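Local coordinates for protein charybdin (Charybdis maritima, PDB 2B7U) that belongs to the ribosome-inactivating protein family of plants and has the mixed alpha/beta fold of that family, at residues T23-D26 with F27-L31; T169-V172 with D173-N176. All coordinates share one frame; numbering follows the deposited sequence.

Interaction 1: T23-D26 with F27-L31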
ATOM      1  N   THR A  23      17.626   5.272  -3.918  1.00 15.52           N
ATOM      2  CA  THR A  23      16.927   6.200  -3.011  1.00 15.81           C
ATOM      3  C   THR A  23      15.434   5.845  -2.825  1.00 15.14           C
ATOM      4  O   THR A  23      14.854   6.115  -1.781  1.00 15.11           O
ATOM      5  CB  THR A  23      17.108   7.653  -3.420  1.00 16.77           C
ATOM      6  OG1 THR A  23      16.583   7.860  -4.735  1.00 18.88           O
ATOM      7  CG2 THR A  23      18.584   8.011  -3.374  1.00 17.95           C
ATOM      8  N   TYR A  24      14.833   5.246  -3.841  1.00 14.42           N
ATOM      9  CA  TYR A  24      13.480   4.695  -3.719  1.00 14.27           C
ATOM     10  C   TYR A  24      13.509   3.553  -2.698  1.00 14.01           C
ATOM     11  O   TYR A  24      12.667   3.521  -1.803  1.00 14.66           O
ATOM     12  CB  TYR A  24      13.029   4.185  -5.072  1.00 14.05           C
ATOM     13  CG  TYR A  24      11.772   3.349  -5.047  1.00 13.69           C
ATOM     14  CD1 TYR A  24      10.513   3.948  -4.921  1.00 14.05           C
ATOM     15  CD2 TYR A  24      11.830   1.986  -5.208  1.00 13.98           C
ATOM     16  CE1 TYR A  24       9.353   3.188  -4.911  1.00 14.05           C
ATOM     17  CE2 TYR A  24      10.663   1.214  -5.213  1.00 12.53           C
ATOM     18  CZ  TYR A  24       9.444   1.820  -5.094  1.00 13.97           C
ATOM     19  OH  TYR A  24       8.352   0.993  -5.098  1.00 15.79           O
ATOM     20  N   THR A  25      14.453   2.626  -2.824  1.00 13.75           N
ATOM     21  CA  THR A  25      14.552   1.527  -1.871  1.00 14.96           C
ATOM     22  C   THR A  25      14.729   2.039  -0.439  1.00 14.94           C
ATOM     23  O   THR A  25      14.097   1.533   0.504  1.00 14.75           O
ATOM     24  CB  THR A  25      15.684   0.595  -2.276  1.00 15.07           C
ATOM     25  OG1 THR A  25      15.353  -0.009  -3.539  1.00 16.72           O
ATOM     26  CG2 THR A  25      15.887  -0.481  -1.218  1.00 17.00           C
ATOM     27  N   ASP A  26      15.611   3.023  -0.264  1.00 15.23           N
ATOM     28  CA  ASP A  26      15.831   3.649   1.035  1.00 16.17           C
ATOM     29  C   ASP A  26      14.520   4.212   1.596  1.00 15.33           C
ATOM     30  O   ASP A  26      14.199   4.066   2.768  1.00 15.94           O
ATOM     31  CB  ASP A  26      16.848   4.808   0.963  1.00 16.38           C
ATOM     32  CG  ASP A  26      18.267   4.393   0.519  1.00 20.99           C
ATOM     33  OD1 ASP A  26      19.000   5.308   0.061  1.00 24.58           O
ATOM     34  OD2 ASP A  26      18.665   3.213   0.651  1.00 23.25           O
ATOM     35  N   PHE A  27      13.758   4.880   0.743  1.00 14.35           N
ATOM     36  CA  PHE A  27      12.507   5.474   1.175  1.00 13.77           C
ATOM     37  C   PHE A  27      11.513   4.424   1.663  1.00 13.80           C
ATOM     38  O   PHE A  27      10.881   4.581   2.696  1.00 13.50           O
ATOM     39  CB  PHE A  27      11.896   6.287   0.031  1.00 14.79           C
ATOM     40  CG  PHE A  27      10.664   7.023   0.426  1.00 14.11           C
ATOM     41  CD1 PHE A  27      10.734   8.260   1.049  1.00 15.45           C
ATOM     42  CD2 PHE A  27       9.418   6.482   0.170  1.00 15.91           C
ATOM     43  CE1 PHE A  27       9.589   8.924   1.425  1.00 17.29           C
ATOM     44  CE2 PHE A  27       8.276   7.154   0.520  1.00 17.30           C
ATOM     45  CZ  PHE A  27       8.363   8.380   1.154  1.00 16.85           C
ATOM     46  N   ILE A  28      11.391   3.347   0.908  1.00 13.09           N
ATOM     47  CA  ILE A  28      10.448   2.284   1.280  1.00 12.94           C
ATOM     48  C   ILE A  28      10.874   1.628   2.599  1.00 13.88           C
ATOM     49  O   ILE A  28      10.035   1.373   3.473  1.00 14.11           O
ATOM     50  CB  ILE A  28      10.301   1.244   0.145  1.00 13.73           C
ATOM     51  CG1 ILE A  28       9.662   1.867  -1.109  1.00 13.78           C
ATOM     52  CG2 ILE A  28       9.490   0.027   0.620  1.00 14.66           C
ATOM     53  CD1 ILE A  28       8.290   2.417  -0.937  1.00 13.82           C
ATOM     54  N   LYS A  29      12.168   1.377   2.745  1.00 13.81           N
ATOM     55  CA  LYS A  29      12.695   0.763   3.976  1.00 14.44           C
ATOM     56  C   LYS A  29      12.416   1.670   5.168  1.00 14.45           C
ATOM     57  O   LYS A  29      11.985   1.218   6.217  1.00 14.46           O
ATOM     58  CB  LYS A  29      14.170   0.473   3.818  1.00 13.89           C
ATOM     59  CG  LYS A  29      14.417  -0.720   2.903  1.00 16.93           C
ATOM     60  CD  LYS A  29      15.864  -0.859   2.483  1.00 16.99           C
ATOM     61  CE  LYS A  29      16.773  -1.282   3.606  1.00 20.87           C
ATOM     62  NZ  LYS A  29      18.210  -1.389   3.222  1.00 23.51           N
ATOM     63  N   ASN A  30      12.639   2.970   4.998  1.00 14.94           N
ATOM     64  CA  ASN A  30      12.352   3.907   6.074  1.00 15.56           C
ATOM     65  C   ASN A  30      10.871   3.978   6.400  1.00 15.18           C
ATOM     66  O   ASN A  30      10.485   4.104   7.563  1.00 16.58           O
ATOM     67  CB  ASN A  30      12.903   5.303   5.749  1.00 16.50           C
ATOM     68  CG  ASN A  30      14.408   5.338   5.733  1.00 21.00           C
ATOM     69  OD1 ASN A  30      15.060   4.502   6.349  1.00 25.17           O
ATOM     70  ND2 ASN A  30      14.976   6.325   5.045  1.00 26.52           N
ATOM     71  N   LEU A  31      10.024   3.887   5.379  1.00 13.94           N
ATOM     72  CA  LEU A  31       8.599   3.942   5.585  1.00 14.34           C
ATOM     73  C   LEU A  31       8.122   2.724   6.392  1.00 14.40           C
ATOM     74  O   LEU A  31       7.291   2.839   7.278  1.00 14.09           O
ATOM     75  CB  LEU A  31       7.887   4.024   4.243  1.00 14.69           C
ATOM     76  CG  LEU A  31       6.367   4.052   4.290  1.00 15.89           C
ATOM     77  CD1 LEU A  31       5.846   5.140   5.234  1.00 17.79           C
ATOM     78  CD2 LEU A  31       5.780   4.198   2.917  1.00 16.33           C
TER
HETATM   79  O   HOH W   1      18.560   1.165   2.146  1.00 28.96           O
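Ile-28 lays its CG1 over one face of the Tyr-24 ring one helical turn earlier. CG1 stands 4.1 Å from the centroid of the Tyr-24 ring, 17° off the ring normal, which meets the geometry of a CH-pi contact; it sits 3.9 Å above the ring plane, offset toward the rim over the CE1-CZ bond, 4.0 Å from both Tyr-24 CE1 and CZ. The two side chains run alongside each other because Tyr-24 places CG opposite its backbone N (chi1 169°), whereas Ile-28 turns CG1 back beside its own N (chi1 -65°). This is the tightly packed side: both residues are buried, Ile-28 also touches Phe-165 and Thr-169 of helix 151-170, and Tyr-24 OH is hydrogen-bonded to Met-164 O, which anchors the far end of the ring. Phe-27 covers another flank, against Val-12 and Leu-14 of strand 7-15.

The solvent side is looser. Asp-26 and Lys-29 carry opposite charges, yet OD2 of Asp-26 and NZ of Lys-29 are 5.3 Å apart, too far for direct contact. A water spans the gap, giving a proton to Asp-26 OD2 at 2.5 Å and accepting one from Lys-29 NZ at 2.8 Å. The lysine chain bends at its third torsion, and its CD lies 3.7 Å from CG2 of Thr-25, whose own OG1 is hydrogen-bonded to Gly-21 O.

Four i to i+4 backbone bonds join 23-26 to 27-30. The one from Ile-28 N to Tyr-24 O, 3.0 Å long, joins the same residues as the ring contact. Such a division, an apolar i/i+4 pair inward and a water-bridged i/i+3 charge pair outward, is characteristic of an amphipathic alpha-helix, here helix 21-35, packed against strand 7-15 and helices 151-170 and 172-180.

Interaction 2: T169-V172 with D173-N176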
ATOM      1  N   THR A 169       5.693  -1.400  -0.244  1.00 13.11           N
ATOM      2  CA  THR A 169       5.911  -1.438   1.203  1.00 13.20           C
ATOM      3  C   THR A 169       5.537  -2.820   1.754  1.00 12.03           C
ATOM      4  O   THR A 169       6.278  -3.412   2.535  1.00 12.02           O
ATOM      5  CB  THR A 169       5.124  -0.317   1.882  1.00 13.67           C
ATOM      6  OG1 THR A 169       5.691   0.949   1.479  1.00 14.08           O
ATOM      7  CG2 THR A 169       5.164  -0.393   3.376  1.00 14.59           C
ATOM      8  N   ARG A 170       4.448  -3.364   1.253  1.00 12.38           N
ATOM      9  CA  ARG A 170       3.981  -4.692   1.712  1.00 12.17           C
ATOM     10  C   ARG A 170       4.881  -5.852   1.303  1.00 12.14           C
ATOM     11  O   ARG A 170       4.962  -6.834   2.041  1.00 13.06           O
ATOM     12  CB  ARG A 170       2.578  -4.954   1.210  1.00 12.17           C
ATOM     13  CG  ARG A 170       1.471  -4.066   1.730  1.00 12.97           C
ATOM     14  CD  ARG A 170       0.183  -4.345   0.964  1.00 13.30           C
ATOM     15  NE  ARG A 170      -0.954  -3.640   1.545  1.00 14.94           N
ATOM     16  CZ  ARG A 170      -1.846  -2.925   0.862  1.00 17.61           C
ATOM     17  NH1 ARG A 170      -1.778  -2.839  -0.459  1.00 20.37           N
ATOM     18  NH2 ARG A 170      -2.838  -2.335   1.497  1.00 18.41           N
ATOM     19  N   PHE A 171       5.493  -5.809   0.121  1.00 12.23           N
ATOM     20  CA  PHE A 171       6.215  -6.974  -0.427  1.00 12.07           C
ATOM     21  C   PHE A 171       7.610  -6.664  -0.910  1.00 13.22           C
ATOM     22  O   PHE A 171       7.809  -5.778  -1.730  1.00 13.84           O
ATOM     23  CB  PHE A 171       5.428  -7.598  -1.575  1.00 12.72           C
ATOM     24  CG  PHE A 171       4.154  -8.277  -1.129  1.00 11.42           C
ATOM     25  CD1 PHE A 171       4.215  -9.521  -0.531  1.00 13.19           C
ATOM     26  CD2 PHE A 171       2.935  -7.669  -1.289  1.00 12.08           C
ATOM     27  CE1 PHE A 171       3.043 -10.136  -0.123  1.00 11.90           C
ATOM     28  CE2 PHE A 171       1.765  -8.280  -0.871  1.00 12.19           C
ATOM     29  CZ  PHE A 171       1.824  -9.517  -0.299  1.00 11.92           C
ATOM     30  N   VAL A 172       8.572  -7.423  -0.408  1.00 13.67           N
ATOM     31  CA  VAL A 172       9.967  -7.302  -0.800  1.00 14.59           C
ATOM     32  C   VAL A 172      10.172  -7.373  -2.303  1.00 14.03           C
ATOM     33  O   VAL A 172      10.895  -6.542  -2.871  1.00 14.65           O
ATOM     34  CB  VAL A 172      10.809  -8.408  -0.072  1.00 15.07           C
ATOM     35  CG1 VAL A 172      12.257  -8.418  -0.563  1.00 16.84           C
ATOM     36  CG2 VAL A 172      10.722  -8.184   1.458  1.00 17.69           C
ATOM     37  N   ASP A 173       9.557  -8.352  -2.946  1.00 13.96           N
ATOM     38  CA  ASP A 173       9.819  -8.627  -4.377  1.00 14.15           C
ATOM     39  C   ASP A 173       9.239  -7.512  -5.249  1.00 14.28           C
ATOM     40  O   ASP A 173       9.761  -7.231  -6.337  1.00 14.27           O
ATOM     41  CB  ASP A 173       9.224  -9.973  -4.795  1.00 14.60           C
ATOM     42  CG  ASP A 173       9.945 -11.140  -4.168  1.00 16.41           C
ATOM     43  OD1 ASP A 173      11.167 -11.254  -4.394  1.00 19.67           O
ATOM     44  OD2 ASP A 173       9.298 -11.912  -3.435  1.00 18.35           O
ATOM     45  N   ILE A 174       8.161  -6.892  -4.780  1.00 13.84           N
ATOM     46  CA  ILE A 174       7.514  -5.782  -5.495  1.00 14.11           C
ATOM     47  C   ILE A 174       8.387  -4.529  -5.395  1.00 13.96           C
ATOM     48  O   ILE A 174       8.670  -3.881  -6.427  1.00 15.00           O
ATOM     49  CB  ILE A 174       6.060  -5.547  -5.023  1.00 13.98           C
ATOM     50  CG1 ILE A 174       5.231  -6.800  -5.313  1.00 13.46           C
ATOM     51  CG2 ILE A 174       5.443  -4.367  -5.745  1.00 14.51           C
ATOM     52  CD1 ILE A 174       3.787  -6.721  -4.905  1.00 14.54           C
ATOM     53  N   ALA A 175       8.848  -4.192  -4.183  1.00 14.21           N
ATOM     54  CA  ALA A 175       9.797  -3.091  -4.010  1.00 14.86           C
ATOM     55  C   ALA A 175      11.028  -3.276  -4.886  1.00 15.18           C
ATOM     56  O   ALA A 175      11.463  -2.331  -5.556  1.00 15.11           O
ATOM     57  CB  ALA A 175      10.222  -2.927  -2.590  1.00 15.20           C
ATOM     58  N   ASN A 176      11.572  -4.482  -4.891  1.00 15.08           N
ATOM     59  CA  ASN A 176      12.760  -4.785  -5.725  1.00 15.51           C
ATOM     60  C   ASN A 176      12.462  -4.552  -7.194  1.00 15.97           C
ATOM     61  O   ASN A 176      13.264  -3.934  -7.926  1.00 15.18           O
ATOM     62  CB  ASN A 176      13.247  -6.225  -5.525  1.00 16.35           C
ATOM     63  CG  ASN A 176      13.940  -6.437  -4.196  1.00 18.02           C
ATOM     64  OD1 ASN A 176      14.333  -5.477  -3.538  1.00 23.26           O
ATOM     65  ND2 ASN A 176      14.105  -7.703  -3.807  1.00 19.54           N
TER
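Phe-171 CG and Ile-174 CG1 both lie beside their backbone N (chi1 -69° and -62°), and the extended end of Ile-174 then carries CD1 alongside the phenylalanine. The motif is a helix-to-helix junction: Phe-171 leaves helical geometry after helix 151-170 and occupies the N-cap position of helix 172-180. CD1 of Ile-174 lies 3.8 Å from Phe-171 CB and equally close to CD2 of the ring, approaching obliquely. Both side chains are buried, and they extend in the same direction toward helix 192-199, where Phe-171 meets Leu-198 and Ile-174 meets Met-194. The phenylalanine ring also meets that of Trp-202, their planes steeply inclined to each other.

The first turn of the new helix is fastened by the carbonyl of Phe-171. Its oxygen accepts an almost straight bond from Ala-175 N, 3.1 Å with 178° at the hydrogen, and a weak one from Ile-174 N at 3.3 Å. Asn-176 N follows in the next i to i+4 bond, to Val-172 O.

Asp-173 is partly exposed. Its OD1 is hydrogen-bonded to N4 of a bound MES molecule, probably from the crystallisation liquor, and its side chain touches Trp-193 and Phe-239. Val-172 and Asn-176 run side by side one turn apart. Val-172 holds CG1 opposite its backbone N, and this methyl rests 3.8 Å from ND2 of Asn-176.

Interactions 1 and 2 meet directly: Leu-31 CD2 and Ile-28 CD1 of interaction 1 pack against Thr-169 OG1 at 3.6 and 3.8 Å, and Tyr-24 CE2 approaches Ala-175 O at 3.7 Å. Their centres are about 11 Å apart. Interaction 1 lies within one continuous helix, while interaction 2 spans the break between helices 151-170 and 172-180, both of which touch helix 21-35. The centre of interaction 1 lies about 14 Å from the centre of the chain, that of interaction 2 about 10 Å. Each has a buried aromatic-isoleucine pair, over a ring face in 23-31 but oblique in 169-176. Water-bridged charges and three exposed residues set interaction 1 apart; interaction 2 adds the opening backbone bonds of helix 172-180.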